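Local coordinates for protein glutamate--tRNA ligase (Methanothermobacter thermautotrophicus, PDB 3AII) that probably attaches glutamate to tRNA in two steps, first activating it with ATP as Glu-AMP and then transferring it to the acceptor end of the tRNA, at residues Gly187-Thr192 and His209-Gly214; Val235-Asp240 and Trp251-Ile256; Ile183-Ala188 and Arg308-Glu313. One frame throughout, in Å; residues are numbered along the deposited sequence.

Contact 1: residues Gly187-Thr192 and His209-Gly214; sequences GAYVCT and HCRSLG. With ZN (zinc ion), chain D.
Metal coordination holds the two segments together at one end. Cys191 SG and Cys210 SG each lie 2.4 Å from the zinc ion. Cys193 and Cys208 supply the other two sulfurs. The two cysteines reach the metal by different routes. Cys191 comes off the end of strand 188-191 with SG anti to its backbone N. Cys210 starts a short 3-10 turn and has SG beside its own N, anti to the carbonyl carbon.

One hydrogen bond crosses the contact, and it also involves the metal site. Thr192 N donates to Cys210 SG over 3.5 Å, with 160° at the hydrogen. An N-H directed at a metal-bound thiolate would probably offset part of its negative charge.

Packing is concentrated on Tyr189. Its ring lies against the backbone of the turn, with Arg211 CA 3.9 Å from the ring centroid and 13° off the normal, a CH-pi contact. Arg211 CG sits over the same face, 3.6 Å from Tyr189 CE1. Cys210 CB approaches Tyr189 CD2 obliquely, at 3.7 Å. The crowded first torsion of Tyr189, with CG between the backbone N and the carbonyl carbon, turns the ring toward the 3-10 turn. The guanidinium of Arg211 is not stacked on the ring, since the two planes are 63° apart.

The polar ends converge on Asp250. Tyr189 OH hydrogen-bonds to its OD2, and Arg211 NE forms a salt bridge with the same oxygen. Within the turn, Ser212 OG and Ser212 N both bond to His209 O.

The arrangement is a four-cysteine zinc site built from two Cys-X-Cys pairs, one at a strand end and one at a 3-10 turn, in the catalytic part of this class I synthetase.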
loop_
_atom_site.group_PDB
_atom_site.type_symbol
_atom_site.label_atom_id
_atom_site.label_comp_id
_atom_site.label_asym_id
_atom_site.label_seq_id
_atom_site.Cartn_x
_atom_site.Cartn_y
_atom_site.Cartn_z
ATOM N N GLY A 187 31.318 -24.451 3.286
ATOM C CA GLY A 187 30.805 -23.289 2.597
ATOM C C GLY A 187 30.617 -22.067 3.468
ATOM O O GLY A 187 30.140 -21.040 3.002
ATOM N N ALA A 188 31.007 -22.181 4.730
ATOM C CA ALA A 188 30.895 -21.059 5.644
ATOM C C ALA A 188 31.878 -21.209 6.782
ATOM O O ALA A 188 32.432 -22.287 7.001
ATOM C CB ALA A 188 29.473 -20.940 6.184
ATOM N N TYR A 189 32.105 -20.111 7.494
ATOM C CA TYR A 189 33.020 -20.122 8.624
ATOM C C TYR A 189 32.602 -19.093 9.651
ATOM O O TYR A 189 31.862 -18.158 9.326
ATOM C CB TYR A 189 34.464 -19.880 8.160
ATOM C CG TYR A 189 34.736 -18.582 7.427
ATOM C CD1 TYR A 189 34.406 -18.426 6.084
ATOM C CD2 TYR A 189 35.353 -17.518 8.073
ATOM C CE1 TYR A 189 34.678 -17.253 5.421
ATOM C CE2 TYR A 189 35.636 -16.347 7.411
ATOM C CZ TYR A 189 35.304 -16.211 6.095
ATOM O OH TYR A 189 35.584 -15.025 5.449
ATOM N N VAL A 190 33.049 -19.279 10.895
ATOM C CA VAL A 190 32.779 -18.282 11.929
ATOM C C VAL A 190 33.943 -17.318 12.051
ATOM O O VAL A 190 35.058 -17.715 12.408
ATOM C CB VAL A 190 32.501 -18.910 13.283
ATOM C CG1 VAL A 190 32.195 -17.804 14.303
ATOM C CG2 VAL A 190 31.330 -19.894 13.175
ATOM N N CYS A 191 33.672 -16.055 11.755
ATOM C CA CYS A 191 34.707 -15.033 11.747
ATOM C C CYS A 191 34.628 -14.193 13.005
ATOM O O CYS A 191 33.599 -13.578 13.301
ATOM C CB CYS A 191 34.566 -14.137 10.528
ATOM S SG CYS A 191 35.862 -12.885 10.422
ATOM N N THR A 192 35.744 -14.164 13.730
ATOM C CA THR A 192 35.859 -13.413 14.971
ATOM C C THR A 192 36.711 -12.158 14.788
ATOM O O THR A 192 37.053 -11.496 15.764
ATOM C CB THR A 192 36.507 -14.280 16.070
ATOM O OG1 THR A 192 37.704 -14.879 15.555
ATOM C CG2 THR A 192 35.554 -15.385 16.518
ATOM N N HIS A 209 42.334 -15.456 8.953
ATOM C CA HIS A 209 42.677 -16.753 9.519
ATOM C C HIS A 209 41.460 -17.668 9.668
ATOM O O HIS A 209 41.566 -18.883 9.517
ATOM C CB HIS A 209 43.371 -16.564 10.872
ATOM C CG HIS A 209 43.520 -17.828 11.656
ATOM N ND1 HIS A 209 44.406 -18.823 11.301
ATOM C CD2 HIS A 209 42.899 -18.258 12.779
ATOM C CE1 HIS A 209 44.322 -19.814 12.171
ATOM N NE2 HIS A 209 43.414 -19.498 13.077
ATOM N N CYS A 210 40.302 -17.076 9.958
ATOM C CA CYS A 210 39.099 -17.848 10.249
ATOM C C CYS A 210 38.706 -18.701 9.042
ATOM O O CYS A 210 38.125 -19.782 9.186
ATOM C CB CYS A 210 37.939 -16.907 10.596
ATOM S SG CYS A 210 38.339 -15.607 11.809
ATOM N N ARG A 211 39.013 -18.191 7.857
ATOM C CA ARG A 211 38.599 -18.831 6.614
ATOM C C ARG A 211 39.293 -20.172 6.401
ATOM O O ARG A 211 38.856 -20.970 5.573
ATOM C CB ARG A 211 38.877 -17.913 5.425
ATOM C CG ARG A 211 37.975 -18.163 4.227
ATOM C CD ARG A 211 38.423 -17.339 3.034
ATOM N NE ARG A 211 37.341 -17.088 2.081
ATOM C CZ ARG A 211 37.116 -17.804 0.982
ATOM N NH1 ARG A 211 37.896 -18.837 0.679
ATOM N NH2 ARG A 211 36.111 -17.480 0.179
ATOM N N SER A 212 40.366 -20.419 7.150
ATOM C CA SER A 212 41.131 -21.655 6.997
ATOM C C SER A 212 40.760 -22.729 8.017
ATOM O O SER A 212 41.278 -23.849 7.958
ATOM C CB SER A 212 42.639 -21.370 7.079
ATOM O OG SER A 212 43.015 -20.997 8.396
ATOM N N LEU A 213 39.885 -22.395 8.961
ATOM C CA LEU A 213 39.501 -23.354 9.998
ATOM C C LEU A 213 38.770 -24.551 9.407
ATOM O O LEU A 213 38.090 -24.436 8.378
ATOM C CB LEU A 213 38.612 -22.694 11.062
ATOM C CG LEU A 213 39.221 -21.499 11.795
ATOM C CD1 LEU A 213 38.208 -20.910 12.763
ATOM C CD2 LEU A 213 40.480 -21.920 12.525
ATOM N N GLY A 214 38.898 -25.691 10.071
ATOM C CA GLY A 214 38.190 -26.892 9.676
ATOM C C GLY A 214 36.789 -26.982 10.256
ATOM O O GLY A 214 36.346 -26.116 11.012
HETATM ZN ZN ZN D . 38.060 -13.723 10.397
#

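Contact 2: residues Val235-Asp240 and Trp251-Ile256; sequences VRVKTD and WVSMRI
A classic beta bulge interrupts the antiparallel pairing of strands 234-237 and 252-256, the middle two of a four-stranded sheet. Ser253 and Met254 both face Val235, and the register shifts by one before Arg236 pairs with Val252. The short strand axes run at 166° to each other.

Val235 and Met254 form a hydrogen-bonded pair. Val235 N donates to Met254 O over 3.0 Å, in the carbonyl plane and on a lone pair. Val235 O receives Ser253 N at 2.8 Å, with this donor above the carbonyl plane. Met254 N also points at that oxygen, but its bond is weak. Beyond the bulge, Val237 N meets Trp251 O at 2.8 Å, nearly along the C=O axis.

Side chains pack on both faces of the ribbon. On one, Val235 and Met254 lie side by side, with Val235 CG2 touching Met254 CB. Val237 CG2 rests over the six-membered ring of Trp251, 3.7 Å from its centroid and 11° off the normal, as a CH-pi contact. The crowded first torsion of Trp251 (chi1 57°) folds the indole back under Val237. Thr239 CG2 approaches the pyrrole part of the indole, 3.7 Å from Trp251 CD1.

On the other face, the extended chain of Arg236 carries its guanidinium across Val252. Val252 CG2 lies over one face of this group, 3.5 Å from Arg236 NH1. That nitrogen donates to Asp250 O, and the guanidinium also makes a cation-pi contact with Phe198.

At the bulge, Val235 O is thus held by one good N-H bond from Ser253, with a weak one from Met254 and a CA-H contact from Val252, while the arginine's charge is probably eased by a backbone carbonyl and an aromatic ring.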
loop_
_atom_site.group_PDB
_atom_site.type_symbol
_atom_site.label_atom_id
_atom_site.label_comp_id
_atom_site.label_asym_id
_atom_site.label_seq_id
_atom_site.Cartn_x
_atom_site.Cartn_y
_atom_site.Cartn_z
ATOM N N VAL A 235 28.794 -15.442 11.162
ATOM C CA VAL A 235 29.045 -16.484 10.178
ATOM C C VAL A 235 29.103 -15.842 8.798
ATOM O O VAL A 235 28.234 -15.030 8.444
ATOM C CB VAL A 235 27.936 -17.574 10.195
ATOM C CG1 VAL A 235 28.226 -18.660 9.154
ATOM C CG2 VAL A 235 27.828 -18.214 11.567
ATOM N N ARG A 236 30.139 -16.188 8.035
ATOM C CA ARG A 236 30.312 -15.696 6.668
ATOM C C ARG A 236 30.242 -16.840 5.675
ATOM O O ARG A 236 30.781 -17.911 5.919
ATOM C CB ARG A 236 31.663 -14.987 6.533
ATOM C CG ARG A 236 31.728 -13.700 7.330
ATOM C CD ARG A 236 33.079 -13.006 7.165
ATOM N NE ARG A 236 33.065 -11.716 7.862
ATOM C CZ ARG A 236 32.485 -10.619 7.388
ATOM N NH1 ARG A 236 31.880 -10.628 6.209
ATOM N NH2 ARG A 236 32.516 -9.496 8.092
ATOM N N VAL A 237 29.545 -16.612 4.568
ATOM C CA VAL A 237 29.468 -17.607 3.513
ATOM C C VAL A 237 30.743 -17.488 2.687
ATOM O O VAL A 237 31.138 -16.388 2.326
ATOM C CB VAL A 237 28.261 -17.342 2.621
ATOM C CG1 VAL A 237 28.201 -18.350 1.479
ATOM C CG2 VAL A 237 26.973 -17.386 3.456
ATOM N N LYS A 238 31.388 -18.607 2.379
ATOM C CA LYS A 238 32.572 -18.530 1.533
ATOM C C LYS A 238 32.128 -18.304 0.098
ATOM O O LYS A 238 31.405 -19.123 -0.463
ATOM C CB LYS A 238 33.406 -19.812 1.643
ATOM C CG LYS A 238 33.992 -20.051 3.032
ATOM C CD LYS A 238 34.920 -21.271 3.072
ATOM C CE LYS A 238 35.429 -21.499 4.490
ATOM N NZ LYS A 238 36.458 -22.596 4.602
ATOM N N THR A 239 32.537 -17.182 -0.489
ATOM C CA THR A 239 32.246 -16.922 -1.892
ATOM C C THR A 239 33.557 -16.781 -2.655
ATOM O O THR A 239 34.329 -17.726 -2.717
ATOM C CB THR A 239 31.337 -15.700 -2.080
ATOM O OG1 THR A 239 32.014 -14.513 -1.648
ATOM C CG2 THR A 239 30.061 -15.883 -1.253
ATOM N N ASP A 240 33.792 -15.611 -3.230
ATOM C CA ASP A 240 35.017 -15.334 -3.970
ATOM C C ASP A 240 35.598 -14.054 -3.401
ATOM O O ASP A 240 34.983 -12.998 -3.510
ATOM C CB ASP A 240 34.694 -15.157 -5.457
ATOM C CG ASP A 240 35.843 -14.545 -6.246
ATOM O OD1 ASP A 240 36.980 -14.510 -5.736
ATOM O OD2 ASP A 240 35.605 -14.098 -7.389
ATOM N N TRP A 251 29.979 -12.806 2.334
ATOM C CA TRP A 251 28.920 -12.066 2.996
ATOM C C TRP A 251 28.407 -12.770 4.257
ATOM O O TRP A 251 28.538 -13.990 4.407
ATOM C CB TRP A 251 27.783 -11.778 2.004
ATOM C CG TRP A 251 27.170 -12.989 1.345
ATOM C CD1 TRP A 251 27.551 -13.575 0.165
ATOM C CD2 TRP A 251 26.023 -13.722 1.804
ATOM N NE1 TRP A 251 26.733 -14.652 -0.113
ATOM C CE2 TRP A 251 25.782 -14.754 0.870
ATOM C CE3 TRP A 251 25.180 -13.602 2.914
ATOM C CZ2 TRP A 251 24.727 -15.666 1.015
ATOM C CZ3 TRP A 251 24.134 -14.512 3.061
ATOM C CH2 TRP A 251 23.921 -15.534 2.119
ATOM N N VAL A 252 27.825 -11.982 5.156
ATOM C CA VAL A 252 27.391 -12.463 6.467
ATOM C C VAL A 252 26.026 -13.156 6.436
ATOM O O VAL A 252 25.032 -12.582 5.977
ATOM C CB VAL A 252 27.325 -11.298 7.471
ATOM C CG1 VAL A 252 26.739 -11.754 8.792
ATOM C CG2 VAL A 252 28.708 -10.715 7.683
ATOM N N SER A 253 25.987 -14.390 6.934
ATOM C CA SER A 253 24.748 -15.164 6.985
ATOM C C SER A 253 24.095 -15.195 8.358
ATOM O O SER A 253 22.885 -15.404 8.455
ATOM C CB SER A 253 24.980 -16.600 6.506
ATOM O OG SER A 253 25.917 -17.283 7.332
ATOM N N MET A 254 24.883 -15.031 9.420
ATOM C CA MET A 254 24.350 -15.061 10.795
ATOM C C MET A 254 25.022 -14.005 11.648
ATOM O O MET A 254 26.243 -13.836 11.565
ATOM C CB MET A 254 24.633 -16.406 11.481
ATOM C CG MET A 254 23.860 -17.595 11.014
ATOM S SD MET A 254 22.142 -17.467 11.619
ATOM C CE MET A 254 21.443 -19.030 11.104
ATOM N N ARG A 255 24.235 -13.331 12.489
ATOM C CA ARG A 255 24.770 -12.334 13.410
ATOM C C ARG A 255 24.186 -12.522 14.799
ATOM O O ARG A 255 23.202 -13.233 14.975
ATOM C CB ARG A 255 24.464 -10.923 12.918
ATOM C CG ARG A 255 22.983 -10.651 12.767
ATOM C CD ARG A 255 22.682 -9.233 12.350
ATOM N NE ARG A 255 21.247 -8.982 12.369
ATOM C CZ ARG A 255 20.688 -7.844 11.976
ATOM N NH1 ARG A 255 19.371 -7.697 12.029
ATOM N NH2 ARG A 255 21.448 -6.852 11.528
ATOM N N ILE A 256 24.801 -11.871 15.782
ATOM C CA ILE A 256 24.317 -11.937 17.152
ATOM C C ILE A 256 23.596 -10.630 17.460
ATOM O O ILE A 256 24.149 -9.560 17.228
ATOM C CB ILE A 256 25.488 -12.120 18.138
ATOM C CG1 ILE A 256 26.269 -13.406 17.825
ATOM C CG2 ILE A 256 24.959 -12.137 19.572
ATOM C CD1 ILE A 256 27.632 -13.508 18.521
#

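Contact 3: residues Ile183-Ala188 and Arg308-Glu313; sequences IERGGA and RHLGWE
The tight part of this contact is a glycine lying flat on an imidazole. Gly187 CA sits over the centre of the His309 ring, 3.7 Å from the centroid and 11° off the normal, a CH-pi contact. Gly187 has no side chain, so the ring can lie directly against its CA. Rotation of the imidazole is fixed from both nitrogens. His309 NE2 hydrogen-bonds to Lys238 O. His309 ND1 is linked through a water to Arg185 O, with the water 2.9 Å from ND1 and donating to the carbonyl at 2.7 Å.

The solvent side is looser and belongs to Arg185. Its chain, extended from CG to NE, runs across the end of helix 299-310. Arg185 NH1 donates to His309 O over 3.2 Å, near the guanidinium plane but above the plane of the carbonyl. Leu310 O lies over the centre of one guanidinium face, 3.6 Å from Arg185 CZ. Placing the positive group by these carbonyls probably favours the helix C-terminus electrostatically.

Both helices finish in Schellman motifs, at Gly186 and Gly311, each with positive phi. The contact thus joins the C-terminal ends of helices 172-184 and 299-310, just where the chain enters strand 188-191. Leu182 of the first helix touches both His309 and Leu310.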
loop_
_atom_site.group_PDB
_atom_site.type_symbol
_atom_site.label_atom_id
_atom_site.label_comp_id
_atom_site.label_asym_id
_atom_site.label_seq_id
_atom_site.Cartn_x
_atom_site.Cartn_y
_atom_site.Cartn_z
ATOM N N ILE A 183 28.534 -25.236 7.056
ATOM C CA ILE A 183 29.875 -25.349 7.627
ATOM C C ILE A 183 30.505 -26.728 7.378
ATOM O O ILE A 183 31.686 -26.820 7.032
ATOM C CB ILE A 183 29.845 -25.031 9.140
ATOM C CG1 ILE A 183 29.517 -23.552 9.372
ATOM C CG2 ILE A 183 31.177 -25.383 9.801
ATOM C CD1 ILE A 183 29.325 -23.206 10.860
ATOM N N GLU A 184 29.726 -27.795 7.532
ATOM C CA GLU A 184 30.267 -29.134 7.284
ATOM C C GLU A 184 30.662 -29.322 5.829
ATOM O O GLU A 184 31.646 -30.010 5.519
ATOM C CB GLU A 184 29.304 -30.252 7.708
ATOM C CG GLU A 184 29.973 -31.624 7.478
ATOM C CD GLU A 184 29.336 -32.786 8.208
ATOM O OE1 GLU A 184 28.255 -32.608 8.810
ATOM O OE2 GLU A 184 29.937 -33.891 8.168
ATOM N N ARG A 185 29.903 -28.704 4.935
ATOM C CA ARG A 185 30.205 -28.762 3.513
ATOM C C ARG A 185 31.320 -27.805 3.107
ATOM O O ARG A 185 31.646 -27.702 1.932
ATOM C CB ARG A 185 28.944 -28.457 2.691
ATOM C CG ARG A 185 27.907 -29.580 2.720
ATOM C CD ARG A 185 26.808 -29.336 1.697
ATOM N NE ARG A 185 26.193 -30.574 1.234
ATOM C CZ ARG A 185 26.237 -31.005 -0.024
ATOM N NH1 ARG A 185 26.863 -30.295 -0.951
ATOM N NH2 ARG A 185 25.644 -32.143 -0.357
ATOM N N GLY A 186 31.889 -27.093 4.074
ATOM C CA GLY A 186 32.968 -26.151 3.798
ATOM C C GLY A 186 32.571 -24.863 3.105
ATOM O O GLY A 186 33.382 -24.235 2.424
ATOM N N GLY A 187 31.318 -24.451 3.286
ATOM C CA GLY A 187 30.805 -23.289 2.597
ATOM C C GLY A 187 30.617 -22.067 3.468
ATOM O O GLY A 187 30.140 -21.040 3.002
ATOM N N ALA A 188 31.007 -22.181 4.730
ATOM C CA ALA A 188 30.895 -21.059 5.644
ATOM C C ALA A 188 31.878 -21.209 6.782
ATOM O O ALA A 188 32.432 -22.287 7.001
ATOM C CB ALA A 188 29.473 -20.940 6.184
ATOM N N ARG A 308 24.858 -23.281 -4.367
ATOM C CA ARG A 308 26.056 -23.987 -4.818
ATOM C C ARG A 308 26.650 -24.891 -3.742
ATOM O O ARG A 308 26.839 -26.109 -3.936
ATOM C CB ARG A 308 27.121 -22.968 -5.230
ATOM C CG ARG A 308 26.959 -22.378 -6.611
ATOM C CD ARG A 308 28.192 -21.560 -6.953
ATOM N NE ARG A 308 29.404 -22.165 -6.402
ATOM C CZ ARG A 308 30.617 -21.636 -6.515
ATOM N NH1 ARG A 308 31.665 -22.248 -5.981
ATOM N NH2 ARG A 308 30.780 -20.497 -7.168
ATOM N N HIS A 309 26.965 -24.290 -2.601
ATOM C CA HIS A 309 27.618 -25.001 -1.516
ATOM C C HIS A 309 26.785 -26.129 -0.949
ATOM O O HIS A 309 27.329 -27.147 -0.536
ATOM C CB HIS A 309 27.998 -24.041 -0.385
ATOM C CG HIS A 309 29.190 -23.198 -0.687
ATOM N ND1 HIS A 309 30.338 -23.714 -1.253
ATOM C CD2 HIS A 309 29.432 -21.883 -0.477
ATOM C CE1 HIS A 309 31.230 -22.750 -1.390
ATOM N NE2 HIS A 309 30.707 -21.631 -0.923
ATOM N N LEU A 310 25.470 -25.943 -0.929
ATOM C CA LEU A 310 24.573 -26.949 -0.364
ATOM C C LEU A 310 24.137 -28.004 -1.393
ATOM O O LEU A 310 23.461 -28.983 -1.050
ATOM C CB LEU A 310 23.369 -26.260 0.283
ATOM C CG LEU A 310 23.712 -25.495 1.573
ATOM C CD1 LEU A 310 22.594 -24.515 1.962
ATOM C CD2 LEU A 310 24.022 -26.454 2.717
ATOM N N GLY A 311 24.526 -27.802 -2.645
ATOM C CA GLY A 311 24.181 -28.732 -3.712
ATOM C C GLY A 311 22.724 -28.631 -4.130
ATOM O O GLY A 311 22.077 -29.634 -4.430
ATOM N N TRP A 312 22.210 -27.407 -4.149
ATOM C CA TRP A 312 20.811 -27.149 -4.470
ATOM C C TRP A 312 20.684 -26.397 -5.785
ATOM O O TRP A 312 21.486 -25.513 -6.090
ATOM C CB TRP A 312 20.183 -26.274 -3.387
ATOM C CG TRP A 312 20.068 -26.887 -2.021
ATOM C CD1 TRP A 312 20.200 -28.205 -1.671
ATOM C CD2 TRP A 312 19.751 -26.184 -0.820
ATOM N NE1 TRP A 312 19.989 -28.355 -0.318
ATOM C CE2 TRP A 312 19.718 -27.127 0.225
ATOM C CE3 TRP A 312 19.485 -24.843 -0.530
ATOM C CZ2 TRP A 312 19.431 -26.770 1.537
ATOM C CZ3 TRP A 312 19.213 -24.489 0.771
ATOM C CH2 TRP A 312 19.188 -25.451 1.791
ATOM N N GLU A 313 19.660 -26.724 -6.559
ATOM C CA GLU A 313 19.377 -25.957 -7.763
ATOM C C GLU A 313 18.555 -24.731 -7.402
ATOM O O GLU A 313 17.504 -24.850 -6.773
ATOM C CB GLU A 313 18.617 -26.813 -8.772
ATOM C CG GLU A 313 18.377 -26.127 -10.103
ATOM C CD GLU A 313 17.709 -27.039 -11.107
ATOM O OE1 GLU A 313 17.315 -28.160 -10.718
ATOM O OE2 GLU A 313 17.579 -26.636 -12.282
HETATM O O HOH W 1 31.059 -26.320 -0.279
#

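Overall arrangement
From the N terminus, helix 172-184 ends and strand 188-191 begins, and this junction serves two contacts. Contact 1 closes the shorter of the two loops from it, 16 residues that include helix 195-203. After helix 215-224 the chain enters strand 234-237, and contact 2 closes the following hairpin. Contact 3 closes last, when helix 299-310 returns to the junction, so its long loop encloses contact 2. Contacts 1 and 3 share Gly187 and Ala188. Strands 188-191 and 234-237 are neighbours, joined by backbone bonds such as Tyr189 O to Arg236 N. Contacts 2 and 3 meet through Lys238, whose N bonds to Gly187 O. Together they tie zinc site, sheet and two helix ends.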